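Local coordinates for lipid-transfer protein (Thermomonospora curvata, PDB 6OK1), which is of unknown function but has the thiolase fold, with N- and C-terminal thiolase-like domains, at residues S77-G82 and V90-M95. Residues are numbered along the deposited sequence; the frame is centred on the assembly and turned at random.
Sequences SRVGYG and VQQAAM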
# COMPACT_ATOMS: atom_id res chain seq x y z
N SER A 77 5.04 5.87 -2.49
CA SER A 77 3.91 5.65 -1.60
C SER A 77 2.81 4.94 -2.37
O SER A 77 2.80 4.91 -3.61
CB SER A 77 3.37 6.98 -1.04
OG SER A 77 2.79 7.75 -2.10
N ARG A 78 1.86 4.42 -1.60
CA ARG A 78 0.70 3.73 -2.15
C ARG A 78 -0.56 4.26 -1.49
O ARG A 78 -0.54 4.72 -0.35
CB ARG A 78 0.73 2.23 -1.91
CG ARG A 78 2.01 1.55 -2.35
CD ARG A 78 2.22 1.59 -3.82
NE ARG A 78 3.38 0.76 -4.15
CZ ARG A 78 3.35 -0.49 -4.61
NH1 ARG A 78 2.20 -1.12 -4.87
NH2 ARG A 78 4.50 -1.11 -4.88
N VAL A 79 -1.67 4.16 -2.22
CA VAL A 79 -2.99 4.41 -1.66
C VAL A 79 -3.83 3.17 -1.94
O VAL A 79 -3.71 2.57 -3.02
CB VAL A 79 -3.62 5.68 -2.26
CG1 VAL A 79 -5.02 5.88 -1.69
CG2 VAL A 79 -2.73 6.91 -1.95
N GLY A 80 -4.63 2.76 -0.96
CA GLY A 80 -5.36 1.51 -1.04
C GLY A 80 -6.79 1.66 -1.56
O GLY A 80 -7.20 2.70 -2.09
N TYR A 81 -7.52 0.57 -1.44
CA TYR A 81 -8.96 0.47 -1.73
C TYR A 81 -9.23 0.57 -3.23
O TYR A 81 -10.20 1.19 -3.66
CB TYR A 81 -9.75 1.52 -0.94
CG TYR A 81 -9.46 1.45 0.54
CD1 TYR A 81 -10.01 0.45 1.32
CD2 TYR A 81 -8.57 2.35 1.14
CE1 TYR A 81 -9.73 0.35 2.68
CE2 TYR A 81 -8.28 2.25 2.50
CZ TYR A 81 -8.86 1.25 3.26
OH TYR A 81 -8.58 1.15 4.60
N GLY A 82 -8.39 -0.11 -4.02
CA GLY A 82 -8.62 -0.22 -5.46
C GLY A 82 -8.74 1.14 -6.11
O GLY A 82 -8.01 2.09 -5.79
N VAL A 90 -2.58 11.25 -7.08
CA VAL A 90 -2.22 12.60 -7.48
C VAL A 90 -2.14 13.53 -6.27
O VAL A 90 -1.27 14.41 -6.23
CB VAL A 90 -3.21 13.11 -8.53
CG1 VAL A 90 -2.90 14.58 -8.88
CG2 VAL A 90 -3.12 12.26 -9.80
N GLN A 91 -3.03 13.38 -5.28
CA GLN A 91 -2.86 14.12 -4.03
C GLN A 91 -1.49 13.86 -3.42
O GLN A 91 -0.79 14.80 -3.01
CB GLN A 91 -3.94 13.77 -3.01
CG GLN A 91 -3.87 14.71 -1.81
CD GLN A 91 -4.66 14.21 -0.65
OE1 GLN A 91 -4.49 13.06 -0.24
NE2 GLN A 91 -5.51 15.05 -0.09
N GLN A 92 -1.09 12.58 -3.34
CA GLN A 92 0.23 12.22 -2.84
C GLN A 92 1.32 13.00 -3.55
O GLN A 92 2.18 13.61 -2.91
CB GLN A 92 0.45 10.71 -2.99
CG GLN A 92 -0.25 9.86 -1.96
CD GLN A 92 0.49 9.87 -0.63
OE1 GLN A 92 1.72 9.75 -0.61
NE2 GLN A 92 -0.22 10.08 0.44
N ALA A 93 1.29 13.00 -4.87
CA ALA A 93 2.31 13.66 -5.65
C ALA A 93 2.30 15.16 -5.39
O ALA A 93 3.36 15.78 -5.23
CB ALA A 93 2.10 13.36 -7.12
N ALA A 94 1.11 15.76 -5.36
CA ALA A 94 1.00 17.19 -5.10
C ALA A 94 1.54 17.56 -3.73
O ALA A 94 2.17 18.60 -3.56
CB ALA A 94 -0.46 17.63 -5.22
N MET A 95 1.26 16.73 -2.73
CA MET A 95 1.77 16.94 -1.38
C MET A 95 3.29 16.87 -1.34
O MET A 95 3.95 17.66 -0.67
CB MET A 95 1.15 15.88 -0.47
CG MET A 95 1.43 15.97 1.00
SD MET A 95 0.78 14.54 1.92
CE MET A 95 -0.55 13.98 0.85
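The hydroxyl of S77, on strand 75-79, donates a hydrogen bond to the side-chain amide of Q92, on helix 86-98, with OG 2.7 Å from OE1. The pair is a worked example of how one buried polar side chain joins a helix to the strand beneath it. OG does not meet the carbonyl oxygen head-on: the C=O...OG angle is 117°, and the hydroxyl stands above the amide plane, 41° out of it. S77 also brings its CB to 3.3 Å from OE1 of Q92, so OE1 sits close against CB as well as the hydroxyl. In Q92 the bend at chi2 (-78°) turns the amide along the helix, toward its C-terminal end, and brings OE1 to S77.

Beside this polar grip lies a small apolar touch, where CG2 of V79 meets CG of Q92 at 3.9 Å and the two side chains cross at a slant. Thus a single glutamine serves both inward-facing residues of the strand, its methylene with the valine and its oxygen with the serine. The tight part ends there. Beyond V79 the chain draws off from the helix through G80, yet this loose side is still buried: Y81 is covered by the second subunit, where its hydroxyl bonds to E61 and I62.

In the fold, strand 75-79, helix 86-98 and strand 104-112 form a beta-alpha-beta crossover, with strand 50-54 lying between the two parallel strands. Backbone bonds from R78 to the second subunit are consistent with a sheet that runs on across the subunit interface, as in thiolases. OE1 of Q92 receives the serine hydroxyl and probably also NE2 of the partner subunit's Q92, while NE2 donates to the partner's OE1. The amide's rotation is therefore probably fixed, and the chemistry implies one hydrogen-bonded network linking strand, helix and subunit interface.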